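Local coordinates for ThiJ/pfpI family protein (Bacillus anthracis, PDB 3EFE), which is of unestablished function but belongs to the DJ-1/PfpI family, which includes proteins described as proteases and chaperones, at residues I25-N29 with P40-I44; R32-K36 with D181-L185; H129-N133 with T163-I167; D186-W191 with Q205-I210. All coordinates share one frame. Residue numbers count along the deposited sequence, not the author numbering.

Contact 1. Residues I25-N29 with P40-I44; sequences IAELN and PLKVI
In this beta-alpha-beta unit, built from strand 8-11, helix 18-30 and strand 43-47, the chain returning to the sheet packs against the last turns of the helix, with Asn29, Val43 and Leu28 the most covered. Asn29 (chi1 t) has its CA 4.6 Å from that of Lys42, and Leu28 pairs with Leu41 at 5.0 Å between CA atoms. Residues 25-29 are helical, residues 40-42 extended loop, and the strand begins at Val43. Leu41 N donates to Leu28 O at 3.0 Å, while Lys42 NZ makes a weak 3.1 Å bond to Asn29 O. Val43 (chi1 t) points toward the helix, its CG2 4.0 Å from Leu28 CB and 3.9 Å from Asn29 CB. Leu28 (mt) meets Leu41 (tp) through their CD2 atoms at 3.7 Å. Strand 43-47 lies beside 8-11 in the sheet, where Val43 touches Leu10; Leu28 of the helix packs on Leu77 of strand 77-80, whereas Asn29 and Val43 also pack on Met56 and Gly57 of the second subunit.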
loop_
_atom_site.group_PDB
_atom_site.type_symbol
_atom_site.label_atom_id
_atom_site.label_comp_id
_atom_site.label_asym_id
_atom_site.label_seq_id
_atom_site.Cartn_x
_atom_site.Cartn_y
_atom_site.Cartn_z
ATOM N N ILE D 25 2.534 2.390 -7.571
ATOM C CA ILE D 25 2.790 1.298 -8.490
ATOM C C ILE D 25 1.521 0.681 -9.176
ATOM O O ILE D 25 1.558 0.240 -10.329
ATOM C CB ILE D 25 3.753 0.222 -7.859
ATOM C CG1 ILE D 25 3.109 -0.521 -6.692
ATOM C CG2 ILE D 25 5.077 0.841 -7.609
ATOM C CD1 ILE D 25 3.683 -1.930 -6.470
ATOM N N ALA D 26 0.408 0.676 -8.436
ATOM C CA ALA D 26 -0.859 0.172 -8.914
ATOM C C ALA D 26 -1.411 1.072 -9.994
ATOM O O ALA D 26 -1.997 0.647 -10.990
ATOM C CB ALA D 26 -1.817 0.048 -7.709
ATOM N N GLU D 27 -1.264 2.356 -9.841
ATOM C CA GLU D 27 -1.827 3.286 -10.838
ATOM C C GLU D 27 -1.001 3.290 -12.145
ATOM O O GLU D 27 -1.539 3.400 -13.247
ATOM C CB GLU D 27 -1.876 4.700 -10.252
ATOM C CG GLU D 27 -2.887 4.899 -9.160
ATOM C CD GLU D 27 -4.309 4.508 -9.543
ATOM O OE1 GLU D 27 -4.578 4.224 -10.729
ATOM O OE2 GLU D 27 -5.173 4.500 -8.648
ATOM N N LEU D 28 0.303 3.182 -11.975
ATOM C CA LEU D 28 1.273 3.108 -13.046
ATOM C C LEU D 28 1.145 1.815 -13.819
ATOM O O LEU D 28 0.864 1.805 -14.986
ATOM C CB LEU D 28 2.696 3.245 -12.469
ATOM C CG LEU D 28 3.051 4.689 -12.107
ATOM C CD1 LEU D 28 4.375 4.689 -11.445
ATOM C CD2 LEU D 28 3.007 5.586 -13.376
ATOM N N ASN D 29 1.283 0.713 -13.117
ATOM C CA ASN D 29 1.263 -0.571 -13.798
ATOM C C ASN D 29 -0.110 -0.864 -14.485
ATOM O O ASN D 29 -0.173 -1.496 -15.526
ATOM C CB ASN D 29 1.754 -1.666 -12.818
ATOM C CG ASN D 29 2.035 -2.972 -13.477
ATOM O OD1 ASN D 29 1.298 -3.962 -13.314
ATOM N ND2 ASN D 29 3.139 -3.028 -14.167
ATOM N N PRO D 40 -0.237 1.649 -20.068
ATOM C CA PRO D 40 0.306 1.494 -18.706
ATOM C C PRO D 40 1.800 1.698 -18.644
ATOM O O PRO D 40 2.467 1.405 -19.606
ATOM C CB PRO D 40 -0.049 0.049 -18.343
ATOM C CG PRO D 40 -1.324 -0.215 -19.192
ATOM C CD PRO D 40 -1.057 0.492 -20.461
ATOM N N LEU D 41 2.318 2.234 -17.541
ATOM C CA LEU D 41 3.757 2.294 -17.333
ATOM C C LEU D 41 4.116 1.084 -16.532
ATOM O O LEU D 41 3.928 1.088 -15.320
ATOM C CB LEU D 41 4.119 3.522 -16.553
ATOM C CG LEU D 41 5.602 3.819 -16.460
ATOM C CD1 LEU D 41 6.302 3.692 -17.804
ATOM C CD2 LEU D 41 5.772 5.224 -15.877
ATOM N N LYS D 42 4.568 0.021 -17.204
ATOM C CA LYS D 42 4.914 -1.259 -16.546
ATOM C C LYS D 42 6.011 -1.047 -15.510
ATOM O O LYS D 42 6.995 -0.376 -15.795
ATOM C CB LYS D 42 5.329 -2.321 -17.580
ATOM C CG LYS D 42 4.165 -2.816 -18.466
ATOM C CD LYS D 42 3.172 -3.741 -17.645
ATOM C CE LYS D 42 1.739 -3.116 -17.467
ATOM N NZ LYS D 42 0.673 -4.107 -17.006
ATOM N N VAL D 43 5.747 -1.510 -14.284
ATOM C CA VAL D 43 6.657 -1.437 -13.152
ATOM C C VAL D 43 7.498 -2.726 -13.174
ATOM O O VAL D 43 6.976 -3.848 -13.097
ATOM C CB VAL D 43 5.897 -1.217 -11.818
ATOM C CG1 VAL D 43 6.888 -1.299 -10.523
ATOM C CG2 VAL D 43 5.121 0.114 -11.870
ATOM N N ILE D 44 8.804 -2.542 -13.379
ATOM C CA ILE D 44 9.817 -3.624 -13.249
ATOM C C ILE D 44 10.460 -3.619 -11.868
ATOM O O ILE D 44 11.101 -2.634 -11.446
ATOM C CB ILE D 44 10.934 -3.524 -14.324
ATOM C CG1 ILE D 44 10.313 -3.357 -15.720
ATOM C CG2 ILE D 44 11.835 -4.815 -14.286
ATOM C CD1 ILE D 44 11.125 -2.449 -16.661
#

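Contact 2. Residues R32-K36 with D181-L185; sequences RYFKK and DVFTL
Val182 lays its CG2 over one face of the Phe34 ring, 3.5 Å from the centroid and 21° off the normal, a CH-pi contact. Phe183 repeats the theme with roles exchanged: its ring offers a face to Tyr33 CB, 4.0 Å from the centroid. The two phenylalanines also touch, Phe34 CD2 lying 3.7 Å from Phe183 CE1, and their CA atoms, 4.6 Å apart, set the register. Tyr33, Phe34 and Phe183 all take chi1 m.

Neither segment forms a strand, yet extended backbone at Phe34 and Lys35 lets Lys35 N donate to Val182 O at 3.0 Å, with an angle of 160°. One water extends the link, donating to Tyr33 O at 2.9 Å and accepting from Thr184 N at 2.8 Å. Lys35, p at chi1 and extended beyond, has CB 3.6 Å from Thr184 CG2; its NZ donates to Asp181 O at 3.0 Å and forms a salt bridge, weak as a hydrogen bond, with Asp181 OD2 at 3.2 Å. Asp181, with positive phi (58°), closes helix 169-179 in a Schellman motif, and Thr184 is the N-cap of helix 185-197, so the loop 32-36 grips a short helix-to-helix connection.

The chemistry is thus graded: aromatic and aliphatic groups fill the buried side, a backbone bond and a water join the chains, and the lysine's hydrogen bond and salt bridge to Asp181 close the exposed margin.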
loop_
_atom_site.group_PDB
_atom_site.type_symbol
_atom_site.label_atom_id
_atom_site.label_comp_id
_atom_site.label_asym_id
_atom_site.label_seq_id
_atom_site.Cartn_x
_atom_site.Cartn_y
_atom_site.Cartn_z
ATOM N N ARG D 32 -4.871 2.553 -15.457
ATOM C CA ARG D 32 -6.331 2.735 -15.574
ATOM C C ARG D 32 -6.830 4.182 -15.617
ATOM O O ARG D 32 -7.852 4.439 -16.164
ATOM C CB ARG D 32 -7.052 2.035 -14.443
ATOM C CG ARG D 32 -6.570 2.460 -13.086
ATOM C CD ARG D 32 -7.240 1.741 -12.002
ATOM N NE ARG D 32 -6.888 2.337 -10.723
ATOM C CZ ARG D 32 -7.557 2.117 -9.578
ATOM N NH1 ARG D 32 -8.547 1.261 -9.507
ATOM N NH2 ARG D 32 -7.217 2.733 -8.478
ATOM N N TYR D 33 -6.121 5.144 -15.050
ATOM C CA TYR D 33 -6.582 6.505 -15.045
ATOM C C TYR D 33 -5.671 7.422 -15.834
ATOM O O TYR D 33 -5.765 8.620 -15.686
ATOM C CB TYR D 33 -6.654 7.024 -13.617
ATOM C CG TYR D 33 -7.595 6.307 -12.690
ATOM C CD1 TYR D 33 -8.698 5.612 -13.180
ATOM C CD2 TYR D 33 -7.343 6.270 -11.322
ATOM C CE1 TYR D 33 -9.547 4.990 -12.336
ATOM C CE2 TYR D 33 -8.189 5.656 -10.477
ATOM C CZ TYR D 33 -9.308 5.034 -11.006
ATOM O OH TYR D 33 -10.183 4.362 -10.206
ATOM N N PHE D 34 -4.789 6.846 -16.653
ATOM C CA PHE D 34 -3.970 7.581 -17.579
ATOM C C PHE D 34 -4.826 8.371 -18.505
ATOM O O PHE D 34 -6.016 8.063 -18.716
ATOM C CB PHE D 34 -3.071 6.641 -18.402
ATOM C CG PHE D 34 -1.831 6.149 -17.626
ATOM C CD1 PHE D 34 -0.720 5.628 -18.281
ATOM C CD2 PHE D 34 -1.764 6.229 -16.251
ATOM C CE1 PHE D 34 0.377 5.187 -17.596
ATOM C CE2 PHE D 34 -0.647 5.779 -15.567
ATOM C CZ PHE D 34 0.405 5.263 -16.249
ATOM N N LYS D 35 -4.206 9.387 -19.091
ATOM C CA LYS D 35 -4.834 10.231 -20.118
ATOM C C LYS D 35 -4.931 9.439 -21.381
ATOM O O LYS D 35 -4.372 8.313 -21.462
ATOM C CB LYS D 35 -4.034 11.514 -20.382
ATOM C CG LYS D 35 -2.683 11.360 -21.014
ATOM C CD LYS D 35 -1.889 12.590 -20.690
ATOM C CE LYS D 35 -0.406 12.469 -21.121
ATOM N NZ LYS D 35 0.342 13.787 -21.104
ATOM N N LYS D 36 -5.603 10.024 -22.374
ATOM C CA LYS D 36 -5.924 9.312 -23.592
ATOM C C LYS D 36 -4.680 8.872 -24.338
ATOM O O LYS D 36 -3.634 9.511 -24.232
ATOM C CB LYS D 36 -6.824 10.174 -24.513
ATOM C CG LYS D 36 -6.181 11.339 -25.172
ATOM C CD LYS D 36 -7.254 12.106 -26.008
ATOM C CE LYS D 36 -6.852 13.558 -26.289
ATOM N NZ LYS D 36 -8.021 14.555 -26.484
ATOM N N ASP D 181 3.731 13.071 -15.887
ATOM C CA ASP D 181 2.695 13.611 -16.781
ATOM C C ASP D 181 1.853 12.545 -17.512
ATOM O O ASP D 181 1.699 12.532 -18.755
ATOM C CB ASP D 181 3.311 14.588 -17.769
ATOM C CG ASP D 181 2.275 15.552 -18.345
ATOM O OD1 ASP D 181 1.442 16.024 -17.537
ATOM O OD2 ASP D 181 2.302 15.829 -19.571
ATOM N N VAL D 182 1.285 11.673 -16.689
ATOM C CA VAL D 182 0.685 10.431 -17.084
ATOM C C VAL D 182 -0.868 10.504 -16.922
ATOM O O VAL D 182 -1.608 9.869 -17.621
ATOM C CB VAL D 182 1.444 9.387 -16.302
ATOM C CG1 VAL D 182 0.815 9.101 -14.920
ATOM C CG2 VAL D 182 1.797 8.228 -17.147
ATOM N N PHE D 183 -1.333 11.375 -16.047
ATOM C CA PHE D 183 -2.733 11.692 -15.849
ATOM C C PHE D 183 -2.871 13.092 -16.391
ATOM O O PHE D 183 -1.894 13.790 -16.501
ATOM C CB PHE D 183 -3.124 11.769 -14.338
ATOM C CG PHE D 183 -3.275 10.437 -13.612
ATOM C CD1 PHE D 183 -2.601 9.302 -13.987
ATOM C CD2 PHE D 183 -4.056 10.371 -12.451
ATOM C CE1 PHE D 183 -2.735 8.125 -13.225
ATOM C CE2 PHE D 183 -4.193 9.226 -11.729
ATOM C CZ PHE D 183 -3.555 8.104 -12.102
ATOM N N THR D 184 -4.090 13.516 -16.730
ATOM C CA THR D 184 -4.323 14.952 -16.902
ATOM C C THR D 184 -4.501 15.554 -15.483
ATOM O O THR D 184 -4.598 14.799 -14.479
ATOM C CB THR D 184 -5.573 15.288 -17.736
ATOM O OG1 THR D 184 -6.674 15.221 -16.834
ATOM C CG2 THR D 184 -5.790 14.340 -18.931
ATOM N N LEU D 185 -4.551 16.886 -15.403
ATOM C CA LEU D 185 -4.392 17.613 -14.135
ATOM C C LEU D 185 -5.701 17.507 -13.350
ATOM O O LEU D 185 -5.683 17.363 -12.153
ATOM C CB LEU D 185 -3.877 19.083 -14.388
ATOM C CG LEU D 185 -2.750 19.718 -13.474
ATOM C CD1 LEU D 185 -3.279 20.829 -12.467
ATOM C CD2 LEU D 185 -1.916 18.680 -12.626
HETATM O O HOH W 1 -5.857 11.344 -16.773
#

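Contact 3. Residues H129-N133 with T163-I167; sequences HTSNN and TASGI
His129 opens the contact with an extended backbone, its CA 5.7 Å from that of Thr163 and its CB 3.5 Å from Thr163 OG1. Across this contact the main chain meets a side chain: Thr130 N donates to Thr163 OG1 at 3.1 Å and 164°, Thr163, chi1 p, pointing toward segment 129-133. Thr130 (chi1 t) sets CG2 3.7 Å from Ala164 CA, its hydroxyl bonded to Glu151. Ser131 turns away, its OG bonded to Thr137 and Tyr150. Asn132 then changes to helical phi/psi and, with chi1 m, brings OD1 to two donors, Ser165 OG at 2.8 Å and Gly166 N at 2.9 Å. Asn133 follows as the N-cap of helix 134-140. The touching parts run in nearly the same direction, 11° apart, illustrating how polar side chains can join two irregular or extended segments without regular sheet pairing between them. Thr163 and Ala164 end strand 161-164, which lies between strands 107-111 and 155-158; Thr163 and Ser131 both touch Thr115 of helix 113-119.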
loop_
_atom_site.group_PDB
_atom_site.type_symbol
_atom_site.label_atom_id
_atom_site.label_comp_id
_atom_site.label_asym_id
_atom_site.label_seq_id
_atom_site.Cartn_x
_atom_site.Cartn_y
_atom_site.Cartn_z
ATOM N N HIS D 129 13.776 19.203 -0.742
ATOM C CA HIS D 129 13.455 17.861 -0.305
ATOM C C HIS D 129 12.780 17.912 1.040
ATOM O O HIS D 129 12.832 18.918 1.763
ATOM C CB HIS D 129 14.704 17.035 -0.210
ATOM C CG HIS D 129 15.711 17.596 0.744
ATOM N ND1 HIS D 129 15.763 17.230 2.076
ATOM C CD2 HIS D 129 16.678 18.524 0.567
ATOM C CE1 HIS D 129 16.740 17.895 2.660
ATOM N NE2 HIS D 129 17.308 18.686 1.770
ATOM N N THR D 130 12.124 16.812 1.358
ATOM C CA THR D 130 11.660 16.553 2.699
ATOM C C THR D 130 12.142 15.154 3.181
ATOM O O THR D 130 12.889 14.450 2.507
ATOM C CB THR D 130 10.162 16.787 2.764
ATOM O OG1 THR D 130 9.785 16.985 4.114
ATOM C CG2 THR D 130 9.345 15.646 2.120
ATOM N N SER D 131 11.779 14.802 4.391
ATOM C CA SER D 131 12.110 13.497 4.994
ATOM C C SER D 131 11.131 13.319 6.113
ATOM O O SER D 131 10.293 14.154 6.318
ATOM C CB SER D 131 13.555 13.398 5.485
ATOM O OG SER D 131 13.829 14.177 6.641
ATOM N N ASN D 132 11.210 12.220 6.826
ATOM C CA ASN D 132 10.370 12.043 7.988
ATOM C C ASN D 132 10.544 13.130 9.016
ATOM O O ASN D 132 9.585 13.605 9.559
ATOM C CB ASN D 132 10.586 10.640 8.588
ATOM C CG ASN D 132 9.996 9.551 7.694
ATOM O OD1 ASN D 132 8.931 9.750 7.084
ATOM N ND2 ASN D 132 10.665 8.366 7.637
ATOM N N ASN D 133 11.782 13.503 9.289
ATOM C CA ASN D 133 12.089 14.475 10.341
ATOM C C ASN D 133 13.503 15.025 10.098
ATOM O O ASN D 133 14.474 14.243 9.989
ATOM C CB ASN D 133 12.054 13.759 11.714
ATOM C CG ASN D 133 12.412 14.691 12.863
ATOM O OD1 ASN D 133 13.536 14.645 13.385
ATOM N ND2 ASN D 133 11.455 15.575 13.241
ATOM N N THR D 163 10.836 13.510 -3.108
ATOM C CA THR D 163 11.013 12.932 -1.751
ATOM C C THR D 163 9.701 13.098 -0.944
ATOM O O THR D 163 8.889 14.006 -1.184
ATOM C CB THR D 163 12.136 13.585 -1.005
ATOM O OG1 THR D 163 11.980 14.995 -1.137
ATOM C CG2 THR D 163 13.488 13.115 -1.526
ATOM N N ALA D 164 9.504 12.224 0.015
ATOM C CA ALA D 164 8.308 12.324 0.827
ATOM C C ALA D 164 8.532 11.668 2.169
ATOM O O ALA D 164 9.346 10.768 2.316
ATOM C CB ALA D 164 7.103 11.635 0.109
ATOM N N SER D 165 7.744 12.079 3.123
ATOM C CA SER D 165 7.569 11.317 4.323
ATOM C C SER D 165 6.848 9.966 4.115
ATOM O O SER D 165 5.992 9.897 3.283
ATOM C CB SER D 165 6.785 12.154 5.346
ATOM O OG SER D 165 6.871 11.533 6.599
ATOM N N GLY D 166 7.152 8.952 4.962
ATOM C CA GLY D 166 6.520 7.658 4.997
ATOM C C GLY D 166 5.053 7.672 5.339
ATOM O O GLY D 166 4.272 6.792 4.856
ATOM N N ILE D 167 4.626 8.717 6.054
ATOM C CA ILE D 167 3.199 8.826 6.343
ATOM C C ILE D 167 2.374 9.424 5.205
ATOM O O ILE D 167 1.167 9.498 5.304
ATOM C CB ILE D 167 2.882 9.556 7.671
ATOM C CG1 ILE D 167 3.268 11.045 7.585
ATOM C CG2 ILE D 167 3.619 8.840 8.855
ATOM C CD1 ILE D 167 3.447 11.657 8.940
#

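Contact 4. Residues D186-W191 with Q205-I210; sequences DALHSW and QLMNSI
Small side chains let two helices approach closely, and this pair shows it. Helices 185-197 and 201-209 run antiparallel, their local axes 8.5 Å apart and crossing at -160°. The nearest CA atoms, of Ala187 and Ser209, are 5.1 Å apart. Ser209 presents CB 3.9 Å from Ala187 CB, while chi1 m turns its OG back to hydrogen-bond Gln205 O over a very short 2.4 Å. Ser190, with chi1 p, likewise keeps OG near its own helix, 2.8 Å from Asp186 O and 3.1 Å from Ala187 O, and packs it 3.6 Å from Leu206 CB. Leu206 (tp) reaches CD1 to 3.6 Å from Ala187 O and 4.0 Å from Trp191 CB. Trp191, chi1 t, carries its indole away from the facing helix, with Leu206 CD2 at the ring edge. Gln205 (chi1 m, chi2 t) brings NE2 to 3.5 Å from Ser190 CB. Ile210 CG2 lies 3.9 Å from Ala187 CB. Cohesion across this helical hairpin therefore rests on close packing, the serine hydroxyls being turned to carbonyls of their own helices.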
loop_
_atom_site.group_PDB
_atom_site.type_symbol
_atom_site.label_atom_id
_atom_site.label_comp_id
_atom_site.label_asym_id
_atom_site.label_seq_id
_atom_site.Cartn_x
_atom_site.Cartn_y
_atom_site.Cartn_z
ATOM N N ASP D 186 -6.822 17.534 -14.054
ATOM C CA ASP D 186 -8.207 17.167 -13.550
ATOM C C ASP D 186 -8.349 15.780 -12.948
ATOM O O ASP D 186 -8.907 15.604 -11.900
ATOM C CB ASP D 186 -9.211 17.201 -14.706
ATOM C CG ASP D 186 -9.638 18.587 -15.054
ATOM O OD1 ASP D 186 -9.169 19.516 -14.347
ATOM O OD2 ASP D 186 -10.446 18.739 -16.015
ATOM N N ALA D 187 -7.883 14.785 -13.664
ATOM C CA ALA D 187 -7.898 13.461 -13.173
ATOM C C ALA D 187 -6.966 13.333 -11.943
ATOM O O ALA D 187 -7.334 12.668 -10.992
ATOM C CB ALA D 187 -7.560 12.419 -14.343
ATOM N N LEU D 188 -5.801 13.983 -11.918
ATOM C CA LEU D 188 -4.901 13.861 -10.768
ATOM C C LEU D 188 -5.437 14.510 -9.513
ATOM O O LEU D 188 -5.285 13.972 -8.401
ATOM C CB LEU D 188 -3.493 14.405 -11.093
ATOM C CG LEU D 188 -2.359 14.090 -10.109
ATOM C CD1 LEU D 188 -1.955 12.651 -10.126
ATOM C CD2 LEU D 188 -1.161 14.970 -10.329
ATOM N N HIS D 189 -6.065 15.670 -9.667
ATOM C CA HIS D 189 -6.744 16.350 -8.532
ATOM C C HIS D 189 -7.973 15.626 -7.939
ATOM O O HIS D 189 -8.133 15.544 -6.721
ATOM C CB HIS D 189 -7.057 17.836 -8.859
ATOM C CG HIS D 189 -5.821 18.675 -9.003
ATOM N ND1 HIS D 189 -4.730 18.541 -8.151
ATOM C CD2 HIS D 189 -5.493 19.649 -9.882
ATOM C CE1 HIS D 189 -3.777 19.375 -8.530
ATOM N NE2 HIS D 189 -4.224 20.078 -9.561
ATOM N N SER D 190 -8.837 15.126 -8.798
ATOM C CA SER D 190 -9.989 14.375 -8.361
ATOM C C SER D 190 -9.604 12.995 -7.769
ATOM O O SER D 190 -10.233 12.540 -6.808
ATOM C CB SER D 190 -10.963 14.234 -9.537
ATOM O OG SER D 190 -10.321 13.571 -10.616
ATOM N N TRP D 191 -8.599 12.346 -8.364
ATOM C CA TRP D 191 -8.016 11.106 -7.847
ATOM C C TRP D 191 -7.443 11.365 -6.422
ATOM O O TRP D 191 -7.748 10.694 -5.472
ATOM C CB TRP D 191 -6.901 10.598 -8.765
ATOM C CG TRP D 191 -6.244 9.400 -8.244
ATOM C CD1 TRP D 191 -6.698 8.126 -8.335
ATOM C CD2 TRP D 191 -5.026 9.318 -7.483
ATOM N NE1 TRP D 191 -5.865 7.264 -7.699
ATOM C CE2 TRP D 191 -4.810 7.956 -7.192
ATOM C CE3 TRP D 191 -4.101 10.259 -7.018
ATOM C CZ2 TRP D 191 -3.704 7.507 -6.450
ATOM C CZ3 TRP D 191 -3.015 9.816 -6.310
ATOM C CH2 TRP D 191 -2.815 8.460 -6.032
ATOM N N GLN D 205 -16.238 13.056 -10.797
ATOM C CA GLN D 205 -15.191 13.826 -11.451
ATOM C C GLN D 205 -14.108 13.010 -12.155
ATOM O O GLN D 205 -13.761 13.276 -13.299
ATOM C CB GLN D 205 -14.499 14.679 -10.440
ATOM C CG GLN D 205 -15.253 15.926 -10.111
ATOM C CD GLN D 205 -14.663 16.667 -8.925
ATOM O OE1 GLN D 205 -15.383 17.269 -8.171
ATOM N NE2 GLN D 205 -13.378 16.613 -8.758
ATOM N N LEU D 206 -13.556 12.063 -11.410
ATOM C CA LEU D 206 -12.483 11.205 -11.857
ATOM C C LEU D 206 -12.886 10.332 -13.011
ATOM O O LEU D 206 -12.133 10.231 -13.926
ATOM C CB LEU D 206 -11.966 10.350 -10.673
ATOM C CG LEU D 206 -10.899 9.306 -11.037
ATOM C CD1 LEU D 206 -9.647 9.968 -11.608
ATOM C CD2 LEU D 206 -10.519 8.407 -9.876
ATOM N N MET D 207 -14.063 9.693 -12.960
ATOM C CA MET D 207 -14.596 8.887 -14.058
ATOM C C MET D 207 -14.784 9.661 -15.370
ATOM O O MET D 207 -14.575 9.118 -16.473
ATOM C CB MET D 207 -15.913 8.193 -13.635
ATOM C CG MET D 207 -15.788 7.018 -12.531
ATOM S SD MET D 207 -14.677 5.715 -13.066
ATOM C CE MET D 207 -15.568 4.264 -13.192
ATOM N N ASN D 208 -15.153 10.928 -15.251
ATOM C CA ASN D 208 -15.326 11.780 -16.404
ATOM C C ASN D 208 -14.110 12.596 -16.860
ATOM O O ASN D 208 -14.203 13.273 -17.889
ATOM C CB ASN D 208 -16.483 12.735 -16.151
ATOM C CG ASN D 208 -17.765 12.068 -16.226
ATOM O OD1 ASN D 208 -18.256 11.867 -17.286
ATOM N ND2 ASN D 208 -18.305 11.662 -15.105
ATOM N N SER D 209 -13.008 12.547 -16.107
ATOM C CA SER D 209 -11.769 13.272 -16.423
ATOM C C SER D 209 -10.722 12.360 -17.028
ATOM O O SER D 209 -9.761 12.825 -17.662
ATOM C CB SER D 209 -11.129 13.845 -15.144
ATOM O OG SER D 209 -12.047 14.575 -14.343
ATOM N N ILE D 210 -10.839 11.060 -16.749
ATOM C CA ILE D 210 -9.819 10.096 -17.196
ATOM C C ILE D 210 -9.981 9.860 -18.696
ATOM O O ILE D 210 -11.115 9.963 -19.258
ATOM C CB ILE D 210 -9.803 8.729 -16.395
ATOM C CG1 ILE D 210 -11.119 7.942 -16.611
ATOM C CG2 ILE D 210 -9.438 9.022 -14.938
ATOM C CD1 ILE D 210 -11.288 6.579 -15.896
#

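How the contacts relate
Contacts 1, 2 and 4 form a continuous series of touching contacts on one flank of the subunit, whereas contact 3 lies across the chain's centre from contact 1. Centres of contacts 1 and 2 are about 12 Å apart, those of 2 and 4 about 9 Å. Glu27 joins all three, pairing with Arg32 and probably with Trp191, while Tyr33 packs on Trp191, Leu206 and Ile210. Contacts 1 and 3 reach the same central sheet, their centres about 22 Å apart. In sequence the segments of contacts 1 and 2 alternate, contact 3 is nested within the loop closed by contact 2, and contact 4 follows, closing the C-terminal hairpin, which Tyr33 and Glu27 join to the early beta-alpha-beta unit.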